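Local coordinates for protein ATP12 ATPase (Paracoccus denitrificans, PDB 2R31) that probably acts as an assembly chaperone for F1-ATPase, as its mitochondrial relatives do by binding the alpha subunit, at residues Phe12-Val16 with Leu28-Arg32; Ser77-Ala83 with Pro163-Thr167; Met92-Tyr96 with Leu172-Pro176; Ala115-Trp120 with Leu198-Asp202; Pro122-Trp126 with Arg187-Asp191. All blocks are in the same frame, centred on the assembly; numbering follows the deposited sequence. Where two conformers were deposited one is given.

Overall arrangement
Contact 1 lies at the surface, its centre about 30 Å from the centre of the chain, and joins the strand 16-21 entrance to the hairpin turn through a carboxylate and backbone N-H groups. The other four knit the helical part and are partly buried. Contacts 2 and 3 both use helix 163-174, set against the consecutive helices 70-82 and 86-95; they meet where Leu-166 touches Leu-93, and no hydrogen bond crosses either. Contacts 4 and 5 share helix 110-130, and their centres are about 13 Å apart. There, bonds from Trp-120 and Gln-116, or a bridging water, supplement the apolar packing. Pro-176 against Ser-199 connects contact 3 to contact 4.

Contact 1. Residues Phe12-Val16 with Leu28-Arg32; sequences FWASV and LLDER
Asp-30 reaches from the tip of a hairpin to the backbone of Ala-14 and Ser-15, and in the conformer described its carboxylate is held by both oxygens. Asp-30 OD2 accepts from Ala-14 N at 2.9 Å in a nearly straight bond (169°), the donor lying above the carboxylate plane. Asp-30 OD1 takes two donors: Ser-15 N at 2.7 Å, also from above the plane, and Ser-15 OG at 2.9 Å on the anti lone pair. Water 1 adds a bond to OD2 and links it to Phe-12 O. A short acidic side chain suits this place, since it can satisfy two successive N-H groups, while Asp-30 N returns a bond of 2.8 Å to Ser-15 O. Beneath this polar layer Leu-29 lays CD2 over the five-membered ring of Trp-13, 4.0 Å from its centroid, and also meets Val-16 CG2. The indole stands above its own backbone, CG placed between N and the carbonyl carbon (chi1 60°), and NE1 bonds to Trp-57 O of helix 47-58. Replacing Trp-13 by an alanine is likely to take away the ring face under Leu-29 CD2 and leave Trp-57 O without its indole donor. Val-16 and Leu-29 form a non-hydrogen-bonded antiparallel pair, and residues 29-32 make the type I' turn of a tight two-residue beta hairpin within a three-stranded antiparallel sheet.

Contact 2. Residues Ser77-Ala83 with Pro163-Thr167; sequences SAIEKVA and PFGLT
Helix 77-82, carrying Ala-78 and Val-82, crosses segment 163-167, the first turn of helix 163-174, carrying Phe-164 and Thr-167, almost at a right angle (89°), with the two short axes 9.3 Å apart. The first helix widens into a pi-type turn here, Ser-77 O accepting from both Lys-81 N and Val-82 N. Ala-78, with no more than a methyl, lets the Phe-164 ring lie directly over it. Its CB sits squarely over the ring of Phe-164, 3.7 Å from the centroid and only 5° off the normal, a CH-pi contact in which all six ring carbons lie at similar range from the Ala-78 methyl. Ile-79 CG1 approaches the same ring obliquely, nearest at CZ. On the other flank of Ala-78 stands Thr-167, whose OG1 comes 3.3 Å from Val-82 CB and is hemmed in by Ala-78 as well. This hydroxyl is nevertheless satisfied. With Thr-167 OG1 opposite the carbonyl carbon and next to the backbone N (chi1 -60°), the hydroxyl turns back along its own helix and donates to Pro-163 O at 2.9 Å. That carbonyl also accepts Thr-167 N, the two donors arriving from opposite faces of its plane. Further along, Val-82 CG1 packs on Leu-166 CD2 at 3.8 Å, and Ala-83 CB meets Pro-163 CB; first-turn nitrogens have no carbonyl one turn back to bond to, so proline's missing N-H costs nothing. Since the threonine hydroxyl gives its hydrogen to its own helix and no hydrogen bond crosses, close-fitting shape and apolar contact hold the helices here.

Contact 3. Residues Met92-Tyr96 with Leu172-Pro176; sequences MLGDY and LVTLP
Tyr-96 N bonds to Leu-93 O at 3.0 Å, and this three-residue turn brings the side chains of Leu-93 and Tyr-96 together against Val-173 and Thr-174. Val-173 CG1 lies over one face of the Tyr-96 ring, 3.9 Å from its centroid and displaced toward CG, to which it comes as close as 3.6 Å. The branch gets there because it stands opposite the backbone N (chi1 173°) and so extends from helix 163-174 toward the ring. A valine suits the spot: Val-173 CG1 covers the aromatic face, and its CB lies 4.0 Å from Leu-93 CD2, with no polar group in this apolar setting. Leu-93 CD2 also meets Thr-174 CG2 at 3.9 Å. That threonine divides its two branches by chemistry, OG1 bonding to His-170 O one turn back in its own helix and CG2 facing Leu-93 and Tyr-96. Thr-174 CG2 comes to the tyrosine obliquely, 3.8 Å from Tyr-96 OH. Leu-179 of helix 179-186 rests on both Tyr-96 and Val-173 and extends the apolar cluster. With no hydrogen bond between the segments, this part of the joint between helices 86-95 and 163-174 rests on methyl groups fitted against one ring and against each other.

Contact 4. Residues Ala115-Trp120 with Leu198-Asp202; sequences AQAEGW and LSRID
A knob-into-hole fit joins the two segments: Ile-201 enters the hole that Ala-115, Gln-116, Gly-119 and Trp-120 form on helix 110-130. Ile-201 CG2 lies 4.0 Å from Ala-115 CB and equally near Gln-116 CG, while its CD1 comes within 3.5 Å of Trp-120 NE1. Gly-119 is one side of the hole and must lack a side chain, for a CB here would fall only 2.6 Å from Ile-201 CD1. Leu-198 CD2 rests beside the same glycine, 3.6 Å from Gly-119 O. The knob follows a helix break: helix 192-199 gives way at Arg-200, the N-cap residue, to helix 201-210. At this junction Trp-120 NE1 donates to Leu-198 O at 2.8 Å (156°), the oxygen lying almost in the indole plane while the donor sits well above the carbonyl plane. The same oxygen receives only a weak bond from Ile-201 N, so of these two the indole N-H is the stronger donor to the carbonyl left at the break. Putting a phenylalanine in place of Trp-120 would probably leave Leu-198 O without that donor and reshape the wall along Ile-201. Past the knob, Gln-116 extends its amide to Asp-202, NE2 meeting OD1 at 2.8 Å on the syn side, in the conformer described. Water 4 bridges NE2 to the other oxygen, OD2. The amide's OE1 is fixed as well, accepting from Ala-106 N.

Contact 5. Residues Pro122-Trp126 with Arg187-Asp191; sequences PLIDW and RGRID
CH-pi contact dominates where Arg-189 lays its aliphatic chain over one face of Trp-126. Arg-189 CG stands 3.6 Å from the centroid of the five-membered ring of Trp-126 and 8° off its normal, with CB and CD on either side of it, Arg-189 CD reaching within 3.6 Å of Trp-126 CD1. The guanidinium itself does not stack: a bend at chi2 (60°) carries it past the rim, its plane turned 78° from the indole. A long methylene chain ending in a charge suits this partly exposed place. Arg-187 CB adds an edge contact at 3.8 Å from Trp-126 CZ2, while its own guanidinium leads away to a salt bridge with Glu-157. The loop bearing both arginines links helix 179-186 to helix 192-199; Gly-188, with positive phi, completes a Schellman motif closing the first, and Asp-191 caps the second. Purely apolar packing comes from Leu-123 CD2 and Ile-190 CD1, 4.0 Å apart, with Ala-184 touching both residues and Trp-126 too. The polar link between the segments runs through water 5, which donates to Pro-122 O at 2.7 Å and accepts from Arg-189 NH2 at 2.9 Å, lying in the guanidinium plane. Trp-126 NE1 turns instead to Glu-130 of its own helix.

Contact 1. Residues Phe12-Val16 with Leu28-Arg32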
# COMPACT_ATOMS: atom_id res chain seq x y z
N PHE A 12 1.19 -24.06 -18.59
CA PHE A 12 2.03 -25.10 -19.20
C PHE A 12 2.67 -25.98 -18.17
O PHE A 12 3.49 -26.83 -18.53
CB PHE A 12 3.08 -24.47 -20.16
CG PHE A 12 4.04 -23.59 -19.43
CD1 PHE A 12 5.17 -24.04 -18.78
CD2 PHE A 12 3.82 -22.21 -19.38
CE1 PHE A 12 6.01 -23.16 -18.15
CE2 PHE A 12 4.67 -21.35 -18.71
CZ PHE A 12 5.80 -21.81 -18.05
N TRP A 13 2.39 -25.77 -16.86
CA TRP A 13 2.97 -26.56 -15.78
C TRP A 13 1.88 -27.38 -15.14
O TRP A 13 0.74 -26.98 -15.04
CB TRP A 13 3.64 -25.62 -14.72
CG TRP A 13 2.66 -24.67 -14.11
CD1 TRP A 13 1.95 -24.83 -12.94
CD2 TRP A 13 2.24 -23.42 -14.63
NE1 TRP A 13 1.14 -23.74 -12.71
CE2 TRP A 13 1.28 -22.86 -13.72
CE3 TRP A 13 2.58 -22.64 -15.76
CZ2 TRP A 13 0.68 -21.67 -13.95
CZ3 TRP A 13 1.94 -21.43 -15.95
CH2 TRP A 13 1.01 -20.97 -15.05
N ALA A 14 2.30 -28.51 -14.57
CA ALA A 14 1.41 -29.37 -13.84
C ALA A 14 1.41 -29.05 -12.36
O ALA A 14 0.34 -28.81 -11.77
CB ALA A 14 1.71 -30.86 -14.11
N SER A 15 2.59 -29.00 -11.76
CA SER A 15 2.76 -28.93 -10.33
C SER A 15 3.31 -27.57 -9.88
O SER A 15 4.00 -26.88 -10.63
CB SER A 15 3.75 -30.00 -9.82
OG SER A 15 5.08 -29.72 -10.17
N VAL A 16 3.00 -27.20 -8.64
CA VAL A 16 3.48 -25.99 -8.00
C VAL A 16 3.97 -26.38 -6.59
O VAL A 16 3.28 -27.14 -5.89
CB VAL A 16 2.40 -24.91 -7.88
CG1 VAL A 16 2.96 -23.65 -7.29
CG2 VAL A 16 1.80 -24.62 -9.26
N LEU A 28 8.10 -22.87 -7.23
CA LEU A 28 8.48 -23.80 -8.27
C LEU A 28 7.30 -24.20 -9.11
O LEU A 28 6.28 -24.67 -8.61
CB LEU A 28 9.06 -25.08 -7.62
CG LEU A 28 10.17 -24.92 -6.58
CD1 LEU A 28 10.57 -26.28 -5.99
CD2 LEU A 28 11.29 -24.22 -7.26
N LEU A 29 7.45 -24.06 -10.41
CA LEU A 29 6.48 -24.52 -11.43
C LEU A 29 7.12 -25.73 -12.06
O LEU A 29 8.15 -25.57 -12.75
CB LEU A 29 6.17 -23.44 -12.45
CG LEU A 29 5.69 -22.10 -11.92
CD1 LEU A 29 5.35 -21.13 -13.09
CD2 LEU A 29 4.50 -22.28 -11.03
N ASP A 30 6.56 -26.93 -11.84
CA ASP A 30 7.20 -28.16 -12.29
C ASP A 30 8.70 -28.12 -12.00
O ASP A 30 9.51 -28.36 -12.88
CB ASP A 30 6.94 -28.46 -13.77
CG ASP A 30 5.58 -29.06 -13.97
OD1 ASP A 30 4.92 -29.54 -13.01
OD2 ASP A 30 5.14 -29.05 -15.13
N GLU A 31 9.01 -27.82 -10.74
CA GLU A 31 10.34 -27.93 -10.15
C GLU A 31 11.29 -26.84 -10.61
O GLU A 31 12.46 -26.87 -10.28
CB GLU A 31 11.00 -29.29 -10.37
CG GLU A 31 10.11 -30.41 -9.84
CD GLU A 31 9.87 -30.40 -8.36
OE1 GLU A 31 10.62 -29.77 -7.57
OE2 GLU A 31 8.91 -31.08 -7.89
N ARG A 32 10.83 -25.82 -11.29
CA ARG A 32 11.64 -24.72 -11.76
C ARG A 32 11.25 -23.43 -11.09
O ARG A 32 10.06 -23.04 -11.14
CB ARG A 32 11.44 -24.52 -13.24
CG ARG A 32 12.28 -23.44 -13.81
CD ARG A 32 11.84 -23.18 -15.26
NE ARG A 32 12.72 -22.29 -15.93
CZ ARG A 32 12.73 -22.18 -17.26
NH1 ARG A 32 11.90 -22.88 -18.03
NH2 ARG A 32 13.59 -21.33 -17.80
O HOH W 1 6.20 -27.64 -17.27
O HOH W 2 6.80 -27.72 -8.76
O HOH W 3 6.72 -31.71 -9.42

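Contact 2. Residues Ser77-Ala83 with Pro163-Thr167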
# COMPACT_ATOMS: atom_id res chain seq x y z
N SER A 77 7.11 -6.20 -8.18
CA SER A 77 7.48 -4.80 -7.93
C SER A 77 8.53 -4.67 -6.85
O SER A 77 9.45 -3.88 -6.95
CB SER A 77 6.22 -4.02 -7.59
OG SER A 77 6.56 -2.67 -7.34
N ALA A 78 8.39 -5.46 -5.79
CA ALA A 78 9.40 -5.43 -4.74
C ALA A 78 10.78 -5.71 -5.31
O ALA A 78 11.77 -5.05 -5.01
CB ALA A 78 9.08 -6.43 -3.64
N ILE A 79 10.89 -6.75 -6.13
CA ILE A 79 12.17 -7.20 -6.64
C ILE A 79 12.68 -6.28 -7.73
O ILE A 79 13.88 -5.91 -7.73
CB ILE A 79 12.05 -8.67 -7.12
CG1 ILE A 79 11.78 -9.59 -5.95
CG2 ILE A 79 13.33 -9.10 -7.89
CD1 ILE A 79 11.16 -10.93 -6.30
N GLU A 80 11.84 -5.89 -8.69
CA GLU A 80 12.29 -5.15 -9.86
C GLU A 80 12.39 -3.64 -9.62
O GLU A 80 13.23 -2.99 -10.28
CB GLU A 80 11.35 -5.35 -11.05
CG GLU A 80 11.37 -6.81 -11.52
CD GLU A 80 10.77 -7.02 -12.85
OE1 GLU A 80 10.03 -6.16 -13.38
OE2 GLU A 80 11.03 -8.04 -13.53
N LYS A 81 11.57 -3.08 -8.75
CA LYS A 81 11.42 -1.64 -8.56
C LYS A 81 11.82 -1.16 -7.19
O LYS A 81 12.65 -0.28 -7.06
CB LYS A 81 10.00 -1.21 -8.93
CG LYS A 81 9.56 -1.56 -10.34
CD LYS A 81 8.17 -1.50 -10.85
CE LYS A 81 7.03 -1.96 -10.00
NZ LYS A 81 5.69 -1.42 -10.26
N VAL A 82 11.24 -1.71 -6.14
CA VAL A 82 11.42 -1.11 -4.82
C VAL A 82 12.73 -1.48 -4.16
O VAL A 82 13.48 -0.57 -3.76
CB VAL A 82 10.24 -1.42 -3.88
CG1 VAL A 82 10.49 -0.84 -2.52
CG2 VAL A 82 8.93 -0.95 -4.52
N ALA A 83 13.10 -2.74 -4.11
CA ALA A 83 14.36 -3.10 -3.50
C ALA A 83 15.55 -2.43 -4.21
O ALA A 83 16.41 -1.86 -3.50
CB ALA A 83 14.59 -4.63 -3.42
N PRO A 163 12.51 -4.24 2.51
CA PRO A 163 12.07 -3.89 1.16
C PRO A 163 10.68 -4.37 0.78
O PRO A 163 9.93 -3.62 0.10
CB PRO A 163 13.15 -4.57 0.25
CG PRO A 163 14.34 -4.53 1.16
CD PRO A 163 13.84 -4.91 2.54
N PHE A 164 10.27 -5.57 1.19
CA PHE A 164 8.93 -6.01 0.87
C PHE A 164 7.90 -5.24 1.71
O PHE A 164 6.80 -4.94 1.21
CB PHE A 164 8.79 -7.54 1.08
CG PHE A 164 9.28 -8.37 -0.10
CD1 PHE A 164 10.60 -8.29 -0.54
CD2 PHE A 164 8.43 -9.20 -0.78
CE1 PHE A 164 11.04 -9.03 -1.61
CE2 PHE A 164 8.84 -9.94 -1.85
CZ PHE A 164 10.14 -9.85 -2.27
N GLY A 165 8.25 -4.86 2.92
CA GLY A 165 7.38 -4.03 3.73
C GLY A 165 7.20 -2.64 3.14
O GLY A 165 6.09 -2.09 3.14
N LEU A 166 8.28 -2.06 2.62
CA LEU A 166 8.19 -0.77 1.96
C LEU A 166 7.29 -0.84 0.72
O LEU A 166 6.53 0.08 0.43
CB LEU A 166 9.62 -0.30 1.57
CG LEU A 166 9.70 1.13 1.05
CD1 LEU A 166 9.36 2.15 2.11
CD2 LEU A 166 11.10 1.43 0.48
N THR A 167 7.40 -1.97 -0.00
CA THR A 167 6.54 -2.20 -1.17
C THR A 167 5.08 -2.19 -0.75
O THR A 167 4.26 -1.56 -1.41
CB THR A 167 6.92 -3.52 -1.85
OG1 THR A 167 8.29 -3.47 -2.27
CG2 THR A 167 6.05 -3.76 -3.08

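Contact 3. Residues Met92-Tyr96 with Leu172-Pro176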
# COMPACT_ATOMS: atom_id res chain seq x y z
N MET A 92 10.83 9.21 -0.81
CA MET A 92 9.61 9.70 -1.44
C MET A 92 8.39 9.45 -0.55
O MET A 92 7.53 10.33 -0.38
CB MET A 92 9.49 9.01 -2.82
CG MET A 92 8.25 9.39 -3.61
SD MET A 92 6.76 8.51 -3.19
CE MET A 92 7.17 6.90 -3.78
N LEU A 93 8.29 8.24 0.01
CA LEU A 93 7.14 7.94 0.86
C LEU A 93 7.23 8.75 2.15
O LEU A 93 6.22 9.30 2.65
CB LEU A 93 7.03 6.46 1.12
CG LEU A 93 6.66 5.61 -0.08
CD1 LEU A 93 6.76 4.13 0.25
CD2 LEU A 93 5.27 5.97 -0.62
N GLY A 94 8.42 8.85 2.73
CA GLY A 94 8.59 9.63 3.95
C GLY A 94 8.21 11.09 3.73
O GLY A 94 7.73 11.77 4.66
N ASP A 95 8.45 11.63 2.54
CA ASP A 95 8.13 13.00 2.21
C ASP A 95 6.63 13.29 2.22
O ASP A 95 6.24 14.47 2.35
CB ASP A 95 8.66 13.39 0.88
CG ASP A 95 10.10 13.64 0.83
OD1 ASP A 95 10.77 13.78 1.90
OD2 ASP A 95 10.61 13.68 -0.33
N TYR A 96 5.78 12.26 2.16
CA TYR A 96 4.35 12.53 2.32
C TYR A 96 4.03 13.07 3.72
O TYR A 96 2.97 13.66 3.91
CB TYR A 96 3.52 11.28 2.03
CG TYR A 96 3.15 11.08 0.59
CD1 TYR A 96 4.04 10.52 -0.32
CD2 TYR A 96 1.91 11.47 0.11
CE1 TYR A 96 3.71 10.32 -1.61
CE2 TYR A 96 1.57 11.24 -1.21
CZ TYR A 96 2.49 10.66 -2.08
OH TYR A 96 2.09 10.50 -3.38
N LEU A 172 -0.58 2.12 0.26
CA LEU A 172 -1.27 2.56 1.47
C LEU A 172 -1.02 4.02 1.78
O LEU A 172 -1.81 4.64 2.49
CB LEU A 172 -0.89 1.65 2.65
CG LEU A 172 -1.36 0.22 2.52
CD1 LEU A 172 -0.67 -0.65 3.59
CD2 LEU A 172 -2.86 0.06 2.58
N VAL A 173 0.07 4.59 1.25
CA VAL A 173 0.37 6.00 1.34
C VAL A 173 -0.14 6.76 0.12
O VAL A 173 -0.82 7.76 0.22
CB VAL A 173 1.90 6.24 1.51
CG1 VAL A 173 2.26 7.71 1.44
CG2 VAL A 173 2.35 5.62 2.83
N THR A 174 0.26 6.29 -1.09
CA THR A 174 0.02 7.11 -2.28
C THR A 174 -1.41 7.15 -2.69
O THR A 174 -1.88 8.20 -3.23
CB THR A 174 0.92 6.66 -3.46
OG1 THR A 174 0.58 5.32 -3.78
CG2 THR A 174 2.39 6.73 -3.11
N LEU A 175 -2.18 6.09 -2.52
CA LEU A 175 -3.55 6.13 -3.01
C LEU A 175 -4.40 7.07 -2.15
O LEU A 175 -5.06 7.97 -2.71
CB LEU A 175 -4.09 4.71 -3.23
CG LEU A 175 -3.20 3.77 -4.08
CD1 LEU A 175 -3.83 2.40 -4.19
CD2 LEU A 175 -2.88 4.34 -5.46
N PRO A 176 -4.41 7.02 -0.80
CA PRO A 176 -5.12 8.03 -0.06
C PRO A 176 -4.40 9.36 0.04
O PRO A 176 -4.98 10.39 0.40
CB PRO A 176 -5.28 7.37 1.31
CG PRO A 176 -4.08 6.48 1.49
CD PRO A 176 -3.91 5.92 0.05

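Contact 4. Residues Ala115-Trp120 with Leu198-Asp202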
# COMPACT_ATOMS: atom_id res chain seq x y z
N ALA A 115 -16.24 17.28 10.66
CA ALA A 115 -16.15 15.89 10.21
C ALA A 115 -14.71 15.45 10.05
O ALA A 115 -14.30 14.36 10.41
CB ALA A 115 -16.91 15.66 8.91
N GLN A 116 -13.89 16.32 9.45
CA GLN A 116 -12.47 16.05 9.27
C GLN A 116 -11.80 15.89 10.63
O GLN A 116 -11.00 14.97 10.83
CB GLN A 116 -11.80 17.12 8.43
CG GLN A 116 -12.17 17.16 6.94
CD GLN A 116 -11.61 18.40 6.23
OE1 GLN A 116 -11.36 19.40 6.86
NE2 GLN A 116 -11.46 18.37 4.91
N ALA A 117 -12.09 16.77 11.59
CA ALA A 117 -11.45 16.69 12.89
C ALA A 117 -11.84 15.42 13.59
O ALA A 117 -10.99 14.72 14.19
CB ALA A 117 -11.84 17.92 13.71
N GLU A 118 -13.14 15.05 13.53
CA GLU A 118 -13.58 13.82 14.22
C GLU A 118 -12.84 12.60 13.73
O GLU A 118 -12.46 11.72 14.52
CB GLU A 118 -15.09 13.62 14.01
CG GLU A 118 -15.66 12.37 14.67
CD GLU A 118 -17.07 12.01 14.32
OE1 GLU A 118 -17.61 12.39 13.26
OE2 GLU A 118 -17.67 11.30 15.13
N GLY A 119 -12.68 12.53 12.42
CA GLY A 119 -12.03 11.34 11.86
C GLY A 119 -10.52 11.36 11.96
O GLY A 119 -9.86 10.35 12.17
N TRP A 120 -9.92 12.53 11.74
CA TRP A 120 -8.48 12.64 11.54
C TRP A 120 -7.69 13.03 12.77
O TRP A 120 -6.52 12.62 12.91
CB TRP A 120 -8.17 13.63 10.42
CG TRP A 120 -8.69 13.20 9.07
CD1 TRP A 120 -9.13 11.94 8.70
CD2 TRP A 120 -8.80 14.02 7.90
NE1 TRP A 120 -9.50 11.95 7.39
CE2 TRP A 120 -9.31 13.19 6.88
CE3 TRP A 120 -8.51 15.33 7.61
CZ2 TRP A 120 -9.56 13.67 5.58
CZ3 TRP A 120 -8.75 15.80 6.34
CH2 TRP A 120 -9.27 14.99 5.32
N LEU A 198 -11.56 6.87 6.03
CA LEU A 198 -11.05 8.15 6.56
C LEU A 198 -10.59 9.06 5.44
O LEU A 198 -10.74 10.27 5.49
CB LEU A 198 -9.93 7.94 7.57
CG LEU A 198 -10.34 7.34 8.88
CD1 LEU A 198 -9.11 7.02 9.72
CD2 LEU A 198 -11.28 8.27 9.66
N SER A 199 -9.97 8.45 4.41
CA SER A 199 -9.40 9.24 3.34
C SER A 199 -10.47 9.93 2.49
O SER A 199 -10.16 10.87 1.78
CB SER A 199 -8.53 8.40 2.43
OG SER A 199 -9.29 7.56 1.55
N ARG A 200 -11.70 9.43 2.56
CA ARG A 200 -12.83 9.88 1.73
C ARG A 200 -13.75 10.87 2.42
O ARG A 200 -14.82 11.14 1.87
CB ARG A 200 -13.65 8.69 1.24
CG ARG A 200 -12.96 7.74 0.36
CD ARG A 200 -13.98 6.80 -0.22
NE ARG A 200 -14.84 7.46 -1.14
CZ ARG A 200 -15.98 7.42 -1.72
NH1 ARG A 200 -16.86 6.47 -1.40
NH2 ARG A 200 -16.48 8.26 -2.64
N ILE A 201 -13.39 11.43 3.56
CA ILE A 201 -14.34 12.29 4.27
C ILE A 201 -14.84 13.42 3.41
O ILE A 201 -16.06 13.69 3.42
CB ILE A 201 -13.74 12.78 5.63
CG1 ILE A 201 -13.71 11.62 6.62
CG2 ILE A 201 -14.46 13.98 6.16
CD1 ILE A 201 -12.98 11.90 7.94
N ASP A 202 -14.02 14.12 2.62
CA ASP A 202 -14.48 15.23 1.78
C ASP A 202 -15.46 14.77 0.68
O ASP A 202 -16.52 15.38 0.48
CB ASP A 202 -13.37 15.99 1.09
CG ASP A 202 -12.47 16.73 2.04
OD1 ASP A 202 -12.64 16.50 3.24
OD2 ASP A 202 -11.61 17.51 1.55
O HOH W 4 -10.95 19.94 2.32

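Contact 5. Residues Pro122-Trp126 with Arg187-Asp191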
# COMPACT_ATOMS: atom_id res chain seq x y z
N PRO A 122 -7.80 11.85 15.80
CA PRO A 122 -7.25 10.69 16.51
C PRO A 122 -6.02 10.12 15.86
O PRO A 122 -5.15 9.57 16.54
CB PRO A 122 -8.41 9.71 16.51
CG PRO A 122 -9.64 10.58 16.47
CD PRO A 122 -9.25 11.68 15.54
N LEU A 123 -5.91 10.18 14.53
CA LEU A 123 -4.77 9.67 13.81
C LEU A 123 -3.56 10.58 13.93
O LEU A 123 -2.43 10.10 14.07
CB LEU A 123 -5.14 9.36 12.34
CG LEU A 123 -5.72 7.90 12.38
CD1 LEU A 123 -7.09 7.83 12.84
CD2 LEU A 123 -4.71 7.02 11.85
N ILE A 124 -3.78 11.89 13.90
CA ILE A 124 -2.73 12.84 14.22
C ILE A 124 -2.21 12.55 15.64
O ILE A 124 -0.98 12.55 15.87
CB ILE A 124 -3.22 14.29 14.05
CG1 ILE A 124 -3.61 14.65 12.59
CG2 ILE A 124 -2.25 15.35 14.62
CD1 ILE A 124 -2.45 14.63 11.62
N ASP A 125 -3.10 12.34 16.58
CA ASP A 125 -2.70 12.12 17.97
C ASP A 125 -1.94 10.82 18.10
O ASP A 125 -0.95 10.73 18.84
CB ASP A 125 -3.89 12.13 18.92
CG ASP A 125 -4.65 13.43 19.06
OD1 ASP A 125 -4.12 14.48 18.62
OD2 ASP A 125 -5.77 13.40 19.61
N TRP A 126 -2.37 9.78 17.39
CA TRP A 126 -1.66 8.50 17.38
C TRP A 126 -0.23 8.70 16.90
O TRP A 126 0.74 8.22 17.51
CB TRP A 126 -2.39 7.47 16.50
CG TRP A 126 -1.54 6.28 16.26
CD1 TRP A 126 -1.32 5.25 17.14
CD2 TRP A 126 -0.78 6.00 15.09
NE1 TRP A 126 -0.45 4.36 16.59
CE2 TRP A 126 -0.10 4.77 15.33
CE3 TRP A 126 -0.59 6.64 13.84
CZ2 TRP A 126 0.74 4.17 14.41
CZ3 TRP A 126 0.25 6.05 12.93
CH2 TRP A 126 0.90 4.84 13.21
N ARG A 187 1.31 -0.36 11.09
CA ARG A 187 1.60 -0.41 12.54
C ARG A 187 0.40 -0.90 13.34
O ARG A 187 0.52 -0.96 14.59
CB ARG A 187 2.15 0.91 13.04
CG ARG A 187 3.46 1.33 12.38
CD ARG A 187 4.51 0.27 12.26
NE ARG A 187 5.81 0.76 11.87
CZ ARG A 187 6.80 -0.03 11.47
NH1 ARG A 187 8.00 0.52 11.23
NH2 ARG A 187 6.62 -1.33 11.30
N GLY A 188 -0.71 -1.24 12.73
CA GLY A 188 -1.81 -1.88 13.42
C GLY A 188 -2.76 -0.98 14.15
O GLY A 188 -3.60 -1.51 14.88
N ARG A 189 -2.71 0.30 13.91
CA ARG A 189 -3.64 1.25 14.53
C ARG A 189 -5.01 1.24 13.86
O ARG A 189 -6.03 1.44 14.56
CB ARG A 189 -3.01 2.63 14.56
CG ARG A 189 -3.92 3.76 15.05
CD ARG A 189 -4.45 3.58 16.44
NE ARG A 189 -5.29 4.68 16.86
CZ ARG A 189 -6.55 4.88 16.46
NH1 ARG A 189 -7.10 3.99 15.66
NH2 ARG A 189 -7.23 5.96 16.89
N ILE A 190 -5.06 1.06 12.56
CA ILE A 190 -6.30 0.93 11.79
C ILE A 190 -6.08 -0.14 10.73
O ILE A 190 -4.92 -0.48 10.44
CB ILE A 190 -6.77 2.24 11.14
CG1 ILE A 190 -5.73 2.74 10.09
CG2 ILE A 190 -7.13 3.28 12.16
CD1 ILE A 190 -6.04 4.06 9.44
N ASP A 191 -7.16 -0.66 10.15
CA ASP A 191 -7.06 -1.54 9.00
C ASP A 191 -7.27 -0.72 7.70
O ASP A 191 -7.58 0.47 7.71
CB ASP A 191 -8.03 -2.71 9.14
CG ASP A 191 -9.47 -2.34 9.14
OD1 ASP A 191 -9.84 -1.19 8.87
OD2 ASP A 191 -10.28 -3.29 9.42
O HOH W 5 -5.79 7.83 18.52